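Local structure of Glyco_hydro_cc domain-containing protein (Pseudomonas viridiflava, 6UAV) at residues Ile82-Val88 / Ala120-Met126; Pro132-Asp137 / Leu173-Gly177; Leu61-Lys67 / Arg104-Ile108. The protein is an endo-beta-1,3-glucanase of glycoside hydrolase family 128, subgroup II, which cleaves internal linkages of beta-1,3-glucan with a TIM-barrel catalytic core. The contacts are given in a common frame with arbitrary orientation. Numbering follows the deposited sequence.

Contact 1. Residues Ile82-Val88 / Ala120-Met126; sequences INEPNLV and AMNWGTM
Residues Ile82-Val88 leave barrel strand 78-81 as an irregular loop and run beside Ala120-Met126, in which strand 115-121 ends and becomes loop. Ile82 (phi/psi 64/98) begins the pairing: its O accepts from Ala120 N at 2.9 Å. Asn83 forms a single beta bridge with Ala120 (CA-CA 5.2 Å) and directs its CB away. Glu84 N completes the bridge with a weak bond to Ala120 O (2.8 Å, 129°). Glu84 has left-handed backbone angles (58/67) and an m,t side chain, whose OE2 accepts from Asn122 ND2 at 3.0 Å (177°) and is also hydrogen-bonded to His160 ND1. Asn83-Glu84, just past the C-terminal end of the fourth barrel strand, matches the Asn-Glu motif of clan GH-A glycosidases, in which the glutamate is the acid/base, so Glu84 is probably that residue; a glycerol, probably from the crystallisation liquor, is hydrogen-bonded to Asn122 OD1 and may mark a pocket. Glu84-Leu87 form a type I turn (Leu87 N to Glu84 O, 3.1 Å). Within it, Pro85 CG packs on Met121 SD at 3.7 Å. Asn86, rotamer p, sends ND2 to Asn122 O (2.9 Å), while Asn86 O accepts from both Thr125 N (2.9 Å) and Met126 N (3.0 Å). Leu87 lays CD2 against Gly124 CA (3.6 Å), where a CB would clash with Asn86 O. Val88 N donates to Thr125 OG1 at 3.0 Å.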
ATOM      1  N   ILE A  82       9.338   1.662  -2.431  1.00 11.33           N
ATOM      2  CA  ILE A  82       9.327   3.048  -2.959  1.00 12.10           C
ATOM      3  C   ILE A  82       7.956   3.723  -2.803  1.00 13.23           C
ATOM      4  O   ILE A  82       7.085   3.570  -3.666  1.00 12.53           O
ATOM      5  CB  ILE A  82       9.874   3.144  -4.399  1.00 12.34           C
ATOM      6  CG1 ILE A  82      11.197   2.355  -4.551  1.00 13.27           C
ATOM      7  CG2 ILE A  82      10.031   4.645  -4.674  1.00 12.31           C
ATOM      8  CD1 ILE A  82      12.075   2.693  -5.727  1.00 14.79           C
ATOM      9  N   ASN A  83       7.838   4.520  -1.744  1.00 12.26           N
ATOM     10  CA  ASN A  83       6.532   5.187  -1.412  1.00 11.60           C
ATOM     11  C   ASN A  83       6.366   6.503  -2.165  1.00 11.55           C
ATOM     12  O   ASN A  83       6.893   7.504  -1.696  1.00 12.31           O
ATOM     13  CB  ASN A  83       6.407   5.443   0.079  1.00 12.07           C
ATOM     14  CG  ASN A  83       4.968   5.771   0.419  1.00 11.85           C
ATOM     15  OD1 ASN A  83       4.112   4.898   0.373  1.00 11.83           O
ATOM     16  ND2 ASN A  83       4.704   7.024   0.755  1.00 12.55           N
ATOM     17  N   GLU A  84       5.635   6.517  -3.277  1.00 11.44           N
ATOM     18  CA  GLU A  84       5.311   7.761  -4.020  1.00 11.41           C
ATOM     19  C   GLU A  84       6.573   8.475  -4.447  1.00 11.48           C
ATOM     20  O   GLU A  84       6.861   9.598  -4.023  1.00 10.98           O
ATOM     21  CB  GLU A  84       4.396   8.625  -3.148  1.00 11.66           C
ATOM     22  CG  GLU A  84       3.004   7.984  -3.012  1.00 11.70           C
ATOM     23  CD  GLU A  84       1.962   8.932  -2.436  1.00 12.59           C
ATOM     24  OE1 GLU A  84       2.312  10.127  -2.198  1.00 12.20           O
ATOM     25  OE2 GLU A  84       0.852   8.484  -2.224  1.00 12.77           O
ATOM     26  N   PRO A  85       7.364   7.882  -5.372  1.00 11.20           N
ATOM     27  CA  PRO A  85       8.581   8.535  -5.818  1.00 11.59           C
ATOM     28  C   PRO A  85       8.364   9.868  -6.501  1.00 12.25           C
ATOM     29  O   PRO A  85       9.246  10.732  -6.454  1.00 12.79           O
ATOM     30  CB  PRO A  85       9.184   7.535  -6.812  1.00 11.53           C
ATOM     31  CG  PRO A  85       7.984   6.712  -7.294  1.00 11.60           C
ATOM     32  CD  PRO A  85       7.069   6.612  -6.088  1.00 11.02           C
ATOM     33  N   ASN A  86       7.214  10.031  -7.158  1.00 11.24           N
ATOM     34  CA  ASN A  86       6.913  11.275  -7.900  1.00 11.83           C
ATOM     35  C   ASN A  86       6.291  12.324  -6.976  1.00 11.77           C
ATOM     36  O   ASN A  86       5.759  13.276  -7.511  1.00 12.20           O
ATOM     37  CB  ASN A  86       6.084  10.971  -9.132  1.00 11.48           C
ATOM     38  CG  ASN A  86       4.736  10.332  -8.864  1.00 11.01           C
ATOM     39  OD1 ASN A  86       4.627   9.526  -7.931  1.00 10.78           O
ATOM     40  ND2 ASN A  86       3.770  10.643  -9.736  1.00 11.13           N
ATOM     41  N   LEU A  87       6.279  12.125  -5.666  1.00 12.27           N
ATOM     42  CA  LEU A  87       5.790  13.184  -4.751  1.00 13.50           C
ATOM     43  C   LEU A  87       7.039  13.704  -4.028  1.00 14.21           C
ATOM     44  O   LEU A  87       7.755  12.903  -3.388  1.00 12.85           O
ATOM     45  CB  LEU A  87       4.785  12.627  -3.746  1.00 14.26           C
ATOM     46  CG  LEU A  87       3.328  12.527  -4.227  1.00 15.47           C
ATOM     47  CD1 LEU A  87       2.728  13.911  -4.462  1.00 17.60           C
ATOM     48  CD2 LEU A  87       3.174  11.602  -5.423  1.00 15.71           C
ATOM     49  N   VAL A  88       7.245  15.005  -4.059  1.00 14.49           N
ATOM     50  CA  VAL A  88       8.469  15.576  -3.435  1.00 16.35           C
ATOM     51  C   VAL A  88       8.425  15.412  -1.914  1.00 17.27           C
ATOM     52  O   VAL A  88       9.530  15.291  -1.293  1.00 17.28           O
ATOM     53  CB  VAL A  88       8.579  17.036  -3.837  1.00 17.40           C
ATOM     54  CG1 VAL A  88       9.734  17.657  -3.098  1.00 19.55           C
ATOM     55  CG2 VAL A  88       8.705  17.189  -5.352  1.00 18.27           C
ATOM     56  N   ALA A 120       5.137   2.491  -5.526  1.00 11.26           N
ATOM     57  CA  ALA A 120       3.765   2.930  -5.152  1.00 11.07           C
ATOM     58  C   ALA A 120       3.533   4.300  -5.738  1.00 10.59           C
ATOM     59  O   ALA A 120       4.156   5.296  -5.276  1.00 10.16           O
ATOM     60  CB  ALA A 120       3.586   2.924  -3.662  1.00 11.47           C
ATOM     61  N   MET A 121       2.694   4.347  -6.773  1.00 10.24           N
ATOM     62  CA  MET A 121       2.424   5.555  -7.543  1.00 10.47           C
ATOM     63  C   MET A 121       1.175   6.282  -7.036  1.00 11.42           C
ATOM     64  O   MET A 121       0.318   5.704  -6.351  1.00 10.90           O
ATOM     65  CB  MET A 121       2.307   5.209  -9.031  1.00 10.47           C
ATOM     66  CG  MET A 121       3.552   4.467  -9.584  1.00 10.45           C
ATOM     67  SD  MET A 121       5.158   5.310  -9.256  1.00 10.90           S
ATOM     68  CE  MET A 121       4.924   6.807 -10.207  1.00 11.21           C
ATOM     69  N   ASN A 122       1.160   7.566  -7.376  1.00 11.99           N
ATOM     70  CA  ASN A 122       0.001   8.469  -7.186  1.00 11.97           C
ATOM     71  C   ASN A 122       0.134   9.579  -8.247  1.00 11.89           C
ATOM     72  O   ASN A 122       1.130   9.569  -9.030  1.00 11.86           O
ATOM     73  CB  ASN A 122      -0.026   8.945  -5.718  1.00 11.58           C
ATOM     74  CG  ASN A 122      -1.315   9.581  -5.205  1.00 12.32           C
ATOM     75  OD1 ASN A 122      -2.207   9.994  -5.977  1.00 12.86           O
ATOM     76  ND2 ASN A 122      -1.410   9.618  -3.890  1.00 11.66           N
ATOM     77  N   TRP A 123      -0.795  10.535  -8.277  1.00 11.48           N
ATOM     78  CA  TRP A 123      -0.610  11.761  -9.070  1.00 13.48           C
ATOM     79  C   TRP A 123       0.336  12.635  -8.309  1.00 13.56           C
ATOM     80  O   TRP A 123       0.109  12.777  -7.112  1.00 14.31           O
ATOM     81  CB  TRP A 123      -1.937  12.470  -9.353  1.00 14.11           C
ATOM     82  CG  TRP A 123      -1.775  13.382 -10.524  1.00 15.04           C
ATOM     83  CD1 TRP A 123      -1.480  14.703 -10.558  1.00 16.96           C
ATOM     84  CD2 TRP A 123      -1.778  12.923 -11.872  1.00 15.66           C
ATOM     85  NE1 TRP A 123      -1.312  15.100 -11.855  1.00 17.88           N
ATOM     86  CE2 TRP A 123      -1.490  14.021 -12.685  1.00 17.47           C
ATOM     87  CE3 TRP A 123      -2.069  11.674 -12.430  1.00 16.31           C
ATOM     88  CZ2 TRP A 123      -1.478  13.925 -14.071  1.00 18.31           C
ATOM     89  CZ3 TRP A 123      -2.100  11.591 -13.797  1.00 17.36           C
ATOM     90  CH2 TRP A 123      -1.738  12.673 -14.589  1.00 17.35           C
ATOM     91  N   GLY A 124       1.367  13.164  -8.979  1.00 13.94           N
ATOM     92  CA  GLY A 124       2.561  13.646  -8.297  1.00 13.89           C
ATOM     93  C   GLY A 124       2.777  15.128  -8.420  1.00 14.02           C
ATOM     94  O   GLY A 124       1.956  15.846  -9.052  1.00 14.85           O
ATOM     95  N   THR A 125       3.867  15.519  -7.790  1.00 13.34           N
ATOM     96  CA  THR A 125       4.339  16.925  -7.673  1.00 14.03           C
ATOM     97  C   THR A 125       5.749  17.068  -8.232  1.00 13.81           C
ATOM     98  O   THR A 125       6.192  18.211  -8.471  1.00 14.98           O
ATOM     99  CB  THR A 125       4.224  17.410  -6.234  1.00 13.92           C
ATOM    100  OG1 THR A 125       5.032  16.523  -5.472  1.00 13.58           O
ATOM    101  CG2 THR A 125       2.784  17.420  -5.764  1.00 13.61           C
ATOM    102  N   MET A 126       6.498  15.993  -8.410  1.00 14.21           N
ATOM    103  CA  MET A 126       7.866  16.091  -8.953  1.00 15.22           C
ATOM    104  C   MET A 126       7.804  16.721 -10.353  1.00 15.67           C
ATOM    105  O   MET A 126       6.989  16.325 -11.191  1.00 15.20           O
ATOM    106  CB  MET A 126       8.522  14.701  -9.056  1.00 14.51           C
ATOM    107  CG  MET A 126       9.932  14.703  -9.668  1.00 14.71           C
ATOM    108  SD  MET A 126      10.556  13.026  -9.589  1.00 15.25           S
ATOM    109  CE  MET A 126      11.061  12.951  -7.889  1.00 14.59           C
TER

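Contact 2. Residues Pro132-Asp137 / Leu173-Gly177; sequences PVAWLD and LSRYG
Pro132-Asp137 is the first part of helix 132-146; Leu173-Gly177 turns off the end of helix 166-173, with Ser174-Tyr176 at helical angles. CA atoms approach to 7.0 Å at Val133-Leu173 and 9.0 Å at Leu136-Tyr176. Leu173 CD2 (rotamer m,t) gathers several apolar contacts: it lies 4.0 Å from both Val133 CG2 and Leu136 CD1, and 4.4 Å from Pro132 CB. Leu136 CD1 also reaches Tyr176 CE2 at 3.7 Å, and Val133 CG1 covers one face of the Arg175 guanidinium, 3.9 Å from NE. The direct polar link is Tyr176 OH to Asp137 OD1, 2.7 Å, made at the ring edge with Tyr176 chi1 m and Asp137 chi1 m. Water 1 bridges the charged groups, donating to Asp137 OD1 (2.7 Å) and accepting from Arg175 NE (2.9 Å). The start of helix 132-146 thus meets the end of helix 166-173 and the loop after it through an apolar patch around Leu136 and Leu173. Asp137 OD1 lies 4.8 Å from Arg175 NE, so solvent, not a direct salt bridge, joins their charges.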
ATOM      1  N   PRO A 132       1.861   9.444 -13.246  1.00 12.60           N
ATOM      2  CA  PRO A 132       2.639   8.258 -12.889  1.00 12.53           C
ATOM      3  C   PRO A 132       3.093   7.460 -14.105  1.00 12.14           C
ATOM      4  O   PRO A 132       4.089   6.711 -14.018  1.00 12.12           O
ATOM      5  CB  PRO A 132       1.680   7.436 -12.038  1.00 12.25           C
ATOM      6  CG  PRO A 132       0.312   7.971 -12.364  1.00 12.52           C
ATOM      7  CD  PRO A 132       0.517   9.444 -12.633  1.00 12.36           C
ATOM      8  N   VAL A 133       2.410   7.632 -15.221  1.00 12.27           N
ATOM      9  CA  VAL A 133       2.780   6.976 -16.491  1.00 12.52           C
ATOM     10  C   VAL A 133       4.087   7.576 -16.962  1.00 12.55           C
ATOM     11  O   VAL A 133       4.962   6.854 -17.446  1.00 12.38           O
ATOM     12  CB  VAL A 133       1.658   7.033 -17.557  1.00 13.36           C
ATOM     13  CG1 VAL A 133       2.158   6.570 -18.917  1.00 13.70           C
ATOM     14  CG2 VAL A 133       0.514   6.137 -17.149  1.00 13.47           C
ATOM     15  N   ALA A 134       4.236   8.888 -16.876  1.00 12.21           N
ATOM     16  CA  ALA A 134       5.493   9.517 -17.323  1.00 12.10           C
ATOM     17  C   ALA A 134       6.602   9.028 -16.405  1.00 11.68           C
ATOM     18  O   ALA A 134       7.695   8.707 -16.907  1.00 11.27           O
ATOM     19  CB  ALA A 134       5.402  11.017 -17.267  1.00 12.27           C
ATOM     20  N   TRP A 135       6.373   8.982 -15.110  1.00 10.93           N
ATOM     21  CA  TRP A 135       7.435   8.541 -14.170  1.00 10.46           C
ATOM     22  C   TRP A 135       7.797   7.082 -14.468  1.00 10.33           C
ATOM     23  O   TRP A 135       9.004   6.774 -14.602  1.00 10.95           O
ATOM     24  CB  TRP A 135       7.030   8.857 -12.711  1.00 10.30           C
ATOM     25  CG  TRP A 135       8.145   8.631 -11.722  1.00 10.38           C
ATOM     26  CD1 TRP A 135       8.967   9.581 -11.217  1.00 10.49           C
ATOM     27  CD2 TRP A 135       8.661   7.371 -11.295  1.00  9.98           C
ATOM     28  NE1 TRP A 135       9.919   8.999 -10.414  1.00 10.55           N
ATOM     29  CE2 TRP A 135       9.765   7.623 -10.451  1.00 10.12           C
ATOM     30  CE3 TRP A 135       8.262   6.031 -11.494  1.00  9.86           C
ATOM     31  CZ2 TRP A 135      10.527   6.617  -9.876  1.00 10.12           C
ATOM     32  CZ3 TRP A 135       8.985   5.025 -10.889  1.00 10.09           C
ATOM     33  CH2 TRP A 135      10.101   5.319 -10.092  1.00 10.15           C
ATOM     34  N   LEU A 136       6.826   6.202 -14.579  1.00 10.98           N
ATOM     35  CA  LEU A 136       7.109   4.770 -14.798  1.00 11.13           C
ATOM     36  C   LEU A 136       7.753   4.539 -16.153  1.00 11.72           C
ATOM     37  O   LEU A 136       8.674   3.708 -16.209  1.00 12.00           O
ATOM     38  CB  LEU A 136       5.843   3.931 -14.665  1.00 11.25           C
ATOM     39  CG  LEU A 136       5.300   3.698 -13.243  1.00 11.21           C
ATOM     40  CD1 LEU A 136       3.891   3.152 -13.322  1.00 11.36           C
ATOM     41  CD2 LEU A 136       6.204   2.773 -12.460  1.00 11.15           C
ATOM     42  N   ASP A 137       7.320   5.210 -17.221  1.00 11.97           N
ATOM     43  CA  ASP A 137       7.987   5.093 -18.531  1.00 12.56           C
ATOM     44  C   ASP A 137       9.476   5.403 -18.364  1.00 12.20           C
ATOM     45  O   ASP A 137      10.337   4.645 -18.901  1.00 12.65           O
ATOM     46  CB  ASP A 137       7.352   5.984 -19.574  1.00 13.23           C
ATOM     47  CG  ASP A 137       6.028   5.495 -20.122  1.00 14.32           C
ATOM     48  OD1 ASP A 137       5.636   4.309 -19.790  1.00 15.11           O
ATOM     49  OD2 ASP A 137       5.434   6.274 -20.904  1.00 14.28           O
ATOM     50  N   LEU A 173      -3.116   2.369 -15.841  1.00 15.80           N
ATOM     51  CA  LEU A 173      -1.806   1.774 -15.436  1.00 15.70           C
ATOM     52  C   LEU A 173      -1.685   0.313 -15.861  1.00 15.14           C
ATOM     53  O   LEU A 173      -0.599  -0.226 -15.780  1.00 14.58           O
ATOM     54  CB  LEU A 173      -1.586   1.923 -13.938  1.00 16.70           C
ATOM     55  CG  LEU A 173      -1.321   3.358 -13.478  1.00 18.35           C
ATOM     56  CD1 LEU A 173      -1.392   3.439 -11.979  1.00 20.60           C
ATOM     57  CD2 LEU A 173       0.011   3.865 -13.936  1.00 19.69           C
ATOM     58  N   SER A 174      -2.749  -0.300 -16.369  0.60 15.25           N
ATOM     59  CA  SER A 174      -2.685  -1.703 -16.842  0.60 15.49           C
ATOM     60  C   SER A 174      -1.745  -1.794 -18.046  0.60 16.70           C
ATOM     61  O   SER A 174      -1.260  -2.926 -18.306  0.60 17.07           O
ATOM     62  CB  SER A 174      -4.037  -2.294 -17.117  0.60 15.62           C
ATOM     63  OG  SER A 174      -4.749  -1.627 -18.132  0.60 14.67           O
ATOM     64  N   ARG A 175      -1.442  -0.648 -18.714  1.00 17.01           N
ATOM     65  CA  ARG A 175      -0.582  -0.668 -19.923  1.00 18.35           C
ATOM     66  C   ARG A 175       0.724  -1.417 -19.638  1.00 17.15           C
ATOM     67  O   ARG A 175       1.311  -1.913 -20.598  1.00 18.67           O
ATOM     68  CB  ARG A 175      -0.267   0.744 -20.400  1.00 19.09           C
ATOM     69  CG  ARG A 175       0.450   1.601 -19.382  1.00 20.46           C
ATOM     70  CD  ARG A 175       0.289   3.078 -19.630  1.00 23.48           C
ATOM     71  NE  ARG A 175       1.053   3.343 -20.811  1.00 26.30           N
ATOM     72  CZ  ARG A 175       0.740   4.229 -21.751  1.00 31.29           C
ATOM     73  NH1 ARG A 175      -0.357   4.967 -21.653  1.00 31.00           N
ATOM     74  NH2 ARG A 175       1.542   4.338 -22.809  1.00 34.53           N
ATOM     75  N   TYR A 176       1.155  -1.533 -18.364  1.00 15.93           N
ATOM     76  CA  TYR A 176       2.451  -2.191 -18.017  1.00 15.23           C
ATOM     77  C   TYR A 176       2.259  -3.710 -17.963  1.00 15.25           C
ATOM     78  O   TYR A 176       3.262  -4.420 -17.832  1.00 15.64           O
ATOM     79  CB  TYR A 176       3.048  -1.609 -16.727  1.00 14.09           C
ATOM     80  CG  TYR A 176       3.347  -0.142 -16.888  1.00 13.75           C
ATOM     81  CD1 TYR A 176       4.429   0.283 -17.651  1.00 13.97           C
ATOM     82  CD2 TYR A 176       2.473   0.806 -16.435  1.00 12.82           C
ATOM     83  CE1 TYR A 176       4.671   1.621 -17.880  1.00 14.13           C
ATOM     84  CE2 TYR A 176       2.706   2.155 -16.629  1.00 13.03           C
ATOM     85  CZ  TYR A 176       3.799   2.563 -17.368  1.00 13.67           C
ATOM     86  OH  TYR A 176       4.002   3.880 -17.623  1.00 14.87           O
ATOM     87  N   GLY A 177       1.021  -4.192 -17.979  1.00 14.83           N
ATOM     88  CA  GLY A 177       0.747  -5.650 -17.949  1.00 15.30           C
ATOM     89  C   GLY A 177       1.023  -6.234 -16.562  1.00 15.25           C
ATOM     90  O   GLY A 177       1.255  -7.469 -16.440  1.00 16.52           O
TER
HETATM   91  O   HOH W   1       3.885   2.917 -21.212  1.00 29.77           O

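Contact 3. Residues Leu61-Lys67 / Arg104-Ile108; sequences LDDGQLK and RLEQI
Ile108, Arg104 and Lys67 bury the most surface where helix 63-72 meets helix 95-112. The short segments 63-67 and 104-108 run nearly parallel, their axes 11.2 Å apart at a signed angle of -25°, and the backbones come nearest at Lys67-Ile108 (CA-CA 6.5 Å). Ile108 (m,t) points toward the first helix and fills the gap: its CD1 lies 3.9 Å from Leu61 CD2 and 4.2 Å from Leu66 CD2, while its CG1 touches Lys67 CE at 3.6 Å. Arg104 (m,t,p) makes a bidentate salt bridge to Asp63 (m), with NH2 to OD1 at 2.8 Å and NE to OD2 at 2.9 Å (176°). Water 2 accepts from both Arg104 NH2 (2.9 Å) and Leu61 N (3.2 Å). Lys67, m then extended, carries NZ to Gln107 OE1 at 3.1 Å; Gln111 OE1 is a second, weak partner. Just ahead of the first helix, Asp62 is its N-cap, OD1 accepting from Gln65 N at 3.2 Å. These two helices are neighbours in the outer layer of the TIM barrel: beneath the contact Leu66 and Ile108 rest on Leu79 of strand 78-81, Leu105 on Val81 of the same strand, and Leu61 and Leu66 on Val56 of strand 51-56.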
ATOM      1  N   LEU A  61      18.223   2.653   2.942  1.00 19.78           N
ATOM      2  CA  LEU A  61      17.898   1.223   3.129  1.00 20.08           C
ATOM      3  C   LEU A  61      19.107   0.569   3.784  1.00 20.50           C
ATOM      4  O   LEU A  61      20.208   0.741   3.269  1.00 20.96           O
ATOM      5  CB  LEU A  61      17.710   0.603   1.752  1.00 20.70           C
ATOM      6  CG  LEU A  61      17.718  -0.921   1.673  1.00 22.39           C
ATOM      7  CD1 LEU A  61      16.612  -1.486   2.515  1.00 22.05           C
ATOM      8  CD2 LEU A  61      17.590  -1.415   0.234  1.00 23.00           C
ATOM      9  N   ASP A  62      18.863  -0.131   4.879  1.00 21.65           N
ATOM     10  CA  ASP A  62      19.865  -0.970   5.567  1.00 21.62           C
ATOM     11  C   ASP A  62      19.691  -2.385   5.021  1.00 20.01           C
ATOM     12  O   ASP A  62      18.860  -3.085   5.577  1.00 17.70           O
ATOM     13  CB  ASP A  62      19.648  -0.835   7.070  1.00 23.95           C
ATOM     14  CG  ASP A  62      20.669  -1.631   7.850  1.00 27.32           C
ATOM     15  OD1 ASP A  62      21.338  -2.543   7.231  1.00 30.17           O
ATOM     16  OD2 ASP A  62      20.716  -1.402   9.061  1.00 31.86           O
ATOM     17  N   ASP A  63      20.343  -2.692   3.892  1.00 20.24           N
ATOM     18  CA  ASP A  63      20.051  -3.908   3.072  1.00 20.42           C
ATOM     19  C   ASP A  63      20.269  -5.128   3.974  1.00 19.87           C
ATOM     20  O   ASP A  63      19.425  -6.036   4.003  1.00 18.65           O
ATOM     21  CB  ASP A  63      20.927  -4.048   1.809  1.00 21.65           C
ATOM     22  CG  ASP A  63      21.056  -2.830   0.878  1.00 25.16           C
ATOM     23  OD1 ASP A  63      21.323  -1.700   1.383  1.00 27.22           O
ATOM     24  OD2 ASP A  63      20.953  -3.030  -0.380  1.00 24.72           O
ATOM     25  N   GLY A  64      21.371  -5.134   4.710  1.00 20.79           N
ATOM     26  CA  GLY A  64      21.740  -6.268   5.576  1.00 21.83           C
ATOM     27  C   GLY A  64      20.671  -6.549   6.612  1.00 20.95           C
ATOM     28  O   GLY A  64      20.204  -7.705   6.751  1.00 21.00           O
ATOM     29  N   GLN A  65      20.209  -5.525   7.316  1.00 21.96           N
ATOM     30  CA  GLN A  65      19.192  -5.646   8.383  1.00 21.75           C
ATOM     31  C   GLN A  65      17.867  -6.150   7.806  1.00 18.82           C
ATOM     32  O   GLN A  65      17.203  -7.050   8.431  1.00 18.09           O
ATOM     33  CB  GLN A  65      19.061  -4.254   9.007  1.00 25.54           C
ATOM     34  CG  GLN A  65      17.870  -4.056   9.914  1.00 30.45           C
ATOM     35  CD  GLN A  65      17.932  -2.764  10.715  1.00 36.84           C
ATOM     36  OE1 GLN A  65      17.630  -2.755  11.912  1.00 41.63           O
ATOM     37  NE2 GLN A  65      18.314  -1.659  10.070  1.00 40.40           N
ATOM     38  N   LEU A  66      17.499  -5.632   6.616  1.00 16.29           N
ATOM     39  CA  LEU A  66      16.272  -6.133   5.975  1.00 15.12           C
ATOM     40  C   LEU A  66      16.417  -7.585   5.558  1.00 15.47           C
ATOM     41  O   LEU A  66      15.479  -8.356   5.799  1.00 14.40           O
ATOM     42  CB  LEU A  66      15.874  -5.262   4.797  1.00 14.85           C
ATOM     43  CG  LEU A  66      14.675  -5.731   4.010  1.00 14.36           C
ATOM     44  CD1 LEU A  66      13.467  -5.907   4.878  1.00 14.89           C
ATOM     45  CD2 LEU A  66      14.441  -4.822   2.831  1.00 14.33           C
ATOM     46  N   LYS A  67      17.549  -7.943   4.956  1.00 15.47           N
ATOM     47  CA  LYS A  67      17.742  -9.339   4.514  1.00 16.62           C
ATOM     48  C   LYS A  67      17.656 -10.277   5.703  1.00 16.48           C
ATOM     49  O   LYS A  67      17.021 -11.340   5.610  1.00 16.71           O
ATOM     50  CB  LYS A  67      19.101  -9.493   3.826  1.00 17.60           C
ATOM     51  CG  LYS A  67      19.128  -8.920   2.427  1.00 19.09           C
ATOM     52  CD  LYS A  67      20.561  -8.789   1.950  1.00 18.98           C
ATOM     53  CE  LYS A  67      20.629  -8.041   0.639  1.00 19.86           C
ATOM     54  NZ  LYS A  67      21.996  -8.086   0.072  1.00 20.18           N
ATOM     55  N   ARG A 104      19.631  -3.417  -6.079  1.00 13.56           N
ATOM     56  CA  ARG A 104      19.661  -3.751  -4.613  1.00 14.49           C
ATOM     57  C   ARG A 104      18.362  -4.464  -4.190  1.00 13.52           C
ATOM     58  O   ARG A 104      18.433  -5.446  -3.421  1.00 13.80           O
ATOM     59  CB  ARG A 104      19.937  -2.477  -3.804  1.00 15.60           C
ATOM     60  CG  ARG A 104      21.388  -2.024  -3.912  1.00 18.48           C
ATOM     61  CD  ARG A 104      21.568  -0.648  -3.303  1.00 20.22           C
ATOM     62  NE  ARG A 104      21.269  -0.522  -1.889  1.00 21.26           N
ATOM     63  CZ  ARG A 104      21.185   0.650  -1.276  1.00 23.98           C
ATOM     64  NH1 ARG A 104      21.458   1.742  -1.985  1.00 25.83           N
ATOM     65  NH2 ARG A 104      20.929   0.732   0.028  1.00 24.06           N
ATOM     66  N   LEU A 105      17.206  -4.005  -4.678  1.00 12.77           N
ATOM     67  CA  LEU A 105      15.890  -4.634  -4.415  1.00 12.42           C
ATOM     68  C   LEU A 105      15.818  -5.971  -5.119  1.00 12.79           C
ATOM     69  O   LEU A 105      15.301  -6.935  -4.524  1.00 13.63           O
ATOM     70  CB  LEU A 105      14.767  -3.684  -4.826  1.00 12.62           C
ATOM     71  CG  LEU A 105      14.866  -2.295  -4.196  1.00 12.92           C
ATOM     72  CD1 LEU A 105      13.735  -1.482  -4.692  1.00 12.99           C
ATOM     73  CD2 LEU A 105      14.850  -2.338  -2.656  1.00 13.54           C
ATOM     74  N   GLU A 106      16.260  -6.046  -6.379  1.00 12.59           N
ATOM     75  CA  GLU A 106      16.276  -7.329  -7.099  1.00 12.46           C
ATOM     76  C   GLU A 106      17.169  -8.316  -6.354  1.00 12.85           C
ATOM     77  O   GLU A 106      16.893  -9.564  -6.388  1.00 12.40           O
ATOM     78  CB  GLU A 106      16.758  -7.079  -8.540  1.00 12.42           C
ATOM     79  CG  GLU A 106      15.772  -6.310  -9.350  1.00 12.46           C
ATOM     80  CD  GLU A 106      16.242  -5.911 -10.729  1.00 12.88           C
ATOM     81  OE1 GLU A 106      17.449  -5.720 -10.878  1.00 13.71           O
ATOM     82  OE2 GLU A 106      15.367  -5.772 -11.651  1.00 13.46           O
ATOM     83  N   GLN A 107      18.299  -7.858  -5.847  1.00 13.38           N
ATOM     84  CA  GLN A 107      19.210  -8.732  -5.093  1.00 14.61           C
ATOM     85  C   GLN A 107      18.452  -9.248  -3.853  1.00 13.62           C
ATOM     86  O   GLN A 107      18.499 -10.470  -3.535  1.00 14.60           O
ATOM     87  CB  GLN A 107      20.498  -8.007  -4.712  1.00 15.87           C
ATOM     88  CG  GLN A 107      21.383  -8.955  -3.897  1.00 19.08           C
ATOM     89  CD  GLN A 107      22.735  -8.372  -3.542  1.00 21.68           C
ATOM     90  OE1 GLN A 107      22.833  -7.368  -2.816  1.00 26.00           O
ATOM     91  NE2 GLN A 107      23.775  -9.036  -4.021  1.00 22.34           N
ATOM     92  N   ILE A 108      17.769  -8.370  -3.139  1.00 13.56           N
ATOM     93  CA  ILE A 108      17.011  -8.777  -1.905  1.00 14.04           C
ATOM     94  C   ILE A 108      15.939  -9.804  -2.321  1.00 13.83           C
ATOM     95  O   ILE A 108      15.818 -10.849  -1.671  1.00 14.40           O
ATOM     96  CB  ILE A 108      16.425  -7.552  -1.196  1.00 14.30           C
ATOM     97  CG1 ILE A 108      17.507  -6.721  -0.518  1.00 15.35           C
ATOM     98  CG2 ILE A 108      15.288  -7.983  -0.261  1.00 14.84           C
ATOM     99  CD1 ILE A 108      17.121  -5.253  -0.314  1.00 15.73           C
TER
HETATM  100  O   HOH W   2      21.131   3.066   1.670  1.00 34.60           O
HETATM  101  O   HOH W   3      20.648  -5.404  -1.525  1.00 20.39           O

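In the fold
All belong to one eight-stranded parallel barrel. Contact 3 joins helices 63-72 and 95-112, contact 1 the loop after strand 78-81 with the end of strand 115-121 and its loop, and contact 2 helix 132-146 with the turn before strand 180-185. Contacts 1 and 3 alternate along the chain; contact 2 follows both. Contacts 1 and 2, centres 13 Å apart, touch: Met121 CE lies 3.7 Å from Trp135 CE3, Trp123 CE3 3.4 Å from Pro132 CD, so this strand end and loop, near the probable active site, pack on the following helix. Contact 3 touches neither (centres about 22 and 25 Å away, nearest atoms about 5 and 9 Å), though helix 95-112 leads into strand 115-121.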